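Long-range contact in 26.7 kDa salivary protein (Phlebotomus duboscqi, PDB 6MT7), which binds and sequesters cysteinyl leukotrienes and a thromboxane A2 analogue, blunting the host response and platelet aggregation during sand fly blood feeding: residues A[172-177]-A[203-208]. Sequence-based numbering, arbitrary orientation.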
# COMPACT_ATOMS: atom_id res chain seq x y z
N ASN A 172 -3.05 4.89 -13.65
CA ASN A 172 -1.79 5.45 -14.13
C ASN A 172 -1.59 6.87 -13.61
O ASN A 172 -1.10 7.75 -14.31
CB ASN A 172 -1.71 5.41 -15.66
CG ASN A 172 -1.28 4.05 -16.17
OD1 ASN A 172 -0.24 3.54 -15.78
ND2 ASN A 172 -2.10 3.45 -17.03
N GLU A 173 -2.00 7.10 -12.37
CA GLU A 173 -1.67 8.35 -11.70
C GLU A 173 -0.58 8.10 -10.67
O GLU A 173 -0.64 7.09 -9.96
CB GLU A 173 -2.90 8.94 -11.00
CG GLU A 173 -2.64 10.28 -10.33
CD GLU A 173 -3.86 10.82 -9.61
OE1 GLU A 173 -4.98 10.35 -9.91
OE2 GLU A 173 -3.69 11.72 -8.76
N PRO A 174 0.44 8.96 -10.58
CA PRO A 174 1.53 8.71 -9.62
C PRO A 174 1.00 8.60 -8.20
O PRO A 174 0.03 9.25 -7.82
CB PRO A 174 2.44 9.93 -9.77
CG PRO A 174 2.15 10.45 -11.15
CD PRO A 174 0.70 10.16 -11.40
N ILE A 175 1.65 7.75 -7.41
CA ILE A 175 1.34 7.63 -6.00
C ILE A 175 2.25 8.61 -5.26
O ILE A 175 3.45 8.37 -5.11
CB ILE A 175 1.47 6.19 -5.52
CG1 ILE A 175 0.39 5.34 -6.22
CG2 ILE A 175 1.35 6.12 -4.01
CD1 ILE A 175 0.46 3.85 -5.93
N HIS A 176 1.68 9.74 -4.83
CA HIS A 176 2.48 10.89 -4.42
C HIS A 176 3.27 10.64 -3.14
O HIS A 176 4.34 11.23 -2.95
CB HIS A 176 1.58 12.12 -4.22
CG HIS A 176 1.14 12.77 -5.49
ND1 HIS A 176 0.41 12.11 -6.46
CD2 HIS A 176 1.30 14.04 -5.94
CE1 HIS A 176 0.16 12.94 -7.46
NE2 HIS A 176 0.68 14.12 -7.16
N PHE A 177 2.75 9.80 -2.25
CA PHE A 177 3.35 9.63 -0.93
C PHE A 177 4.38 8.52 -0.86
O PHE A 177 4.91 8.26 0.23
CB PHE A 177 2.25 9.37 0.12
CG PHE A 177 1.48 8.10 -0.12
CD1 PHE A 177 1.98 6.87 0.27
CD2 PHE A 177 0.24 8.15 -0.73
CE1 PHE A 177 1.26 5.71 0.03
CE2 PHE A 177 -0.48 7.00 -0.96
CZ PHE A 177 0.03 5.78 -0.58
N CYS A 203 -0.41 4.74 -19.93
CA CYS A 203 0.76 4.07 -19.39
C CYS A 203 2.06 4.85 -19.63
O CYS A 203 3.10 4.45 -19.11
CB CYS A 203 0.87 2.65 -19.96
SG CYS A 203 0.98 2.53 -21.76
N LYS A 204 2.02 5.95 -20.40
CA LYS A 204 3.23 6.76 -20.51
C LYS A 204 3.57 7.43 -19.18
O LYS A 204 4.74 7.72 -18.93
CB LYS A 204 3.07 7.82 -21.60
CG LYS A 204 2.78 7.23 -22.97
CD LYS A 204 3.93 6.36 -23.45
CE LYS A 204 3.75 5.97 -24.91
NZ LYS A 204 4.46 4.71 -25.23
N VAL A 205 2.57 7.68 -18.33
CA VAL A 205 2.85 8.09 -16.96
C VAL A 205 3.66 7.01 -16.25
O VAL A 205 4.66 7.29 -15.57
CB VAL A 205 1.55 8.39 -16.19
CG1 VAL A 205 1.87 8.77 -14.75
CG2 VAL A 205 0.77 9.50 -16.86
N ALA A 206 3.23 5.76 -16.41
CA ALA A 206 3.95 4.64 -15.80
C ALA A 206 5.39 4.58 -16.28
O ALA A 206 6.33 4.45 -15.49
CB ALA A 206 3.22 3.33 -16.11
N ASP A 207 5.59 4.67 -17.60
CA ASP A 207 6.94 4.59 -18.15
C ASP A 207 7.80 5.76 -17.69
O ASP A 207 8.99 5.58 -17.40
CB ASP A 207 6.88 4.53 -19.67
CG ASP A 207 6.61 3.14 -20.19
OD1 ASP A 207 6.03 2.32 -19.44
OD2 ASP A 207 6.97 2.85 -21.34
N THR A 208 7.22 6.96 -17.65
CA THR A 208 8.00 8.12 -17.23
C THR A 208 8.43 7.99 -15.77
O THR A 208 9.59 8.27 -15.43
CB THR A 208 7.21 9.40 -17.47
OG1 THR A 208 6.78 9.44 -18.83
CG2 THR A 208 8.07 10.63 -17.20
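In the C-terminal half of this salivary D7 protein, a loop lies against residues 203-206 of helix 203-216, with Asn172 and Pro174 meeting Cys203, Val205 and Ala206. The loop comes between helix 159-164 and helix 187-196. No hydrogen bond joins the two segments, and the contact is made by van der Waals touch.

Asn172 carries most of it. Its CG is anti to the carbonyl carbon and beside the backbone N (chi1 -81°), and one face of the Asn172 amide lies on the backbone N and CA of Cys203. Both of these Cys203 atoms are about 3.5 Å above the amide plane. All three amide atoms, CG, OD1 and ND2, approach Cys203 CA at 3.8 Å. Asn172 ND2 is 3.6 Å from Cys203 N. In addition, Asn172 OD1 is 3.5 Å from Ala206 CB, the methyl of that residue.

The backbone carbonyl of Asn172 points at the isopropyl group of Val205. Asn172 O is 3.2 Å from Val205 CG1, a close polar-to-apolar touch. With CG1 anti to the backbone N (chi1 178°), this methyl meets both Asn172 O and CD and CG of the Pro174 ring. Val205 CG1 is 3.8 Å from Pro174 CD. The Pro174 and Val205 side chains cross at about a right angle.

Cys203 is disulfide-bonded to Cys156, and Asp207 accepts from the backbone N atoms of Gln157 and His158. Pro174 also touches Val194 of helix 187-196.

The contact lies away from the Triton-binding pocket. It joins a loop to helix 203-216, tethered by the Cys203-Cys156 disulfide, an arrangement in keeping with the helical, disulfide-linked odorant-binding protein fold of the PBP/GOBP family.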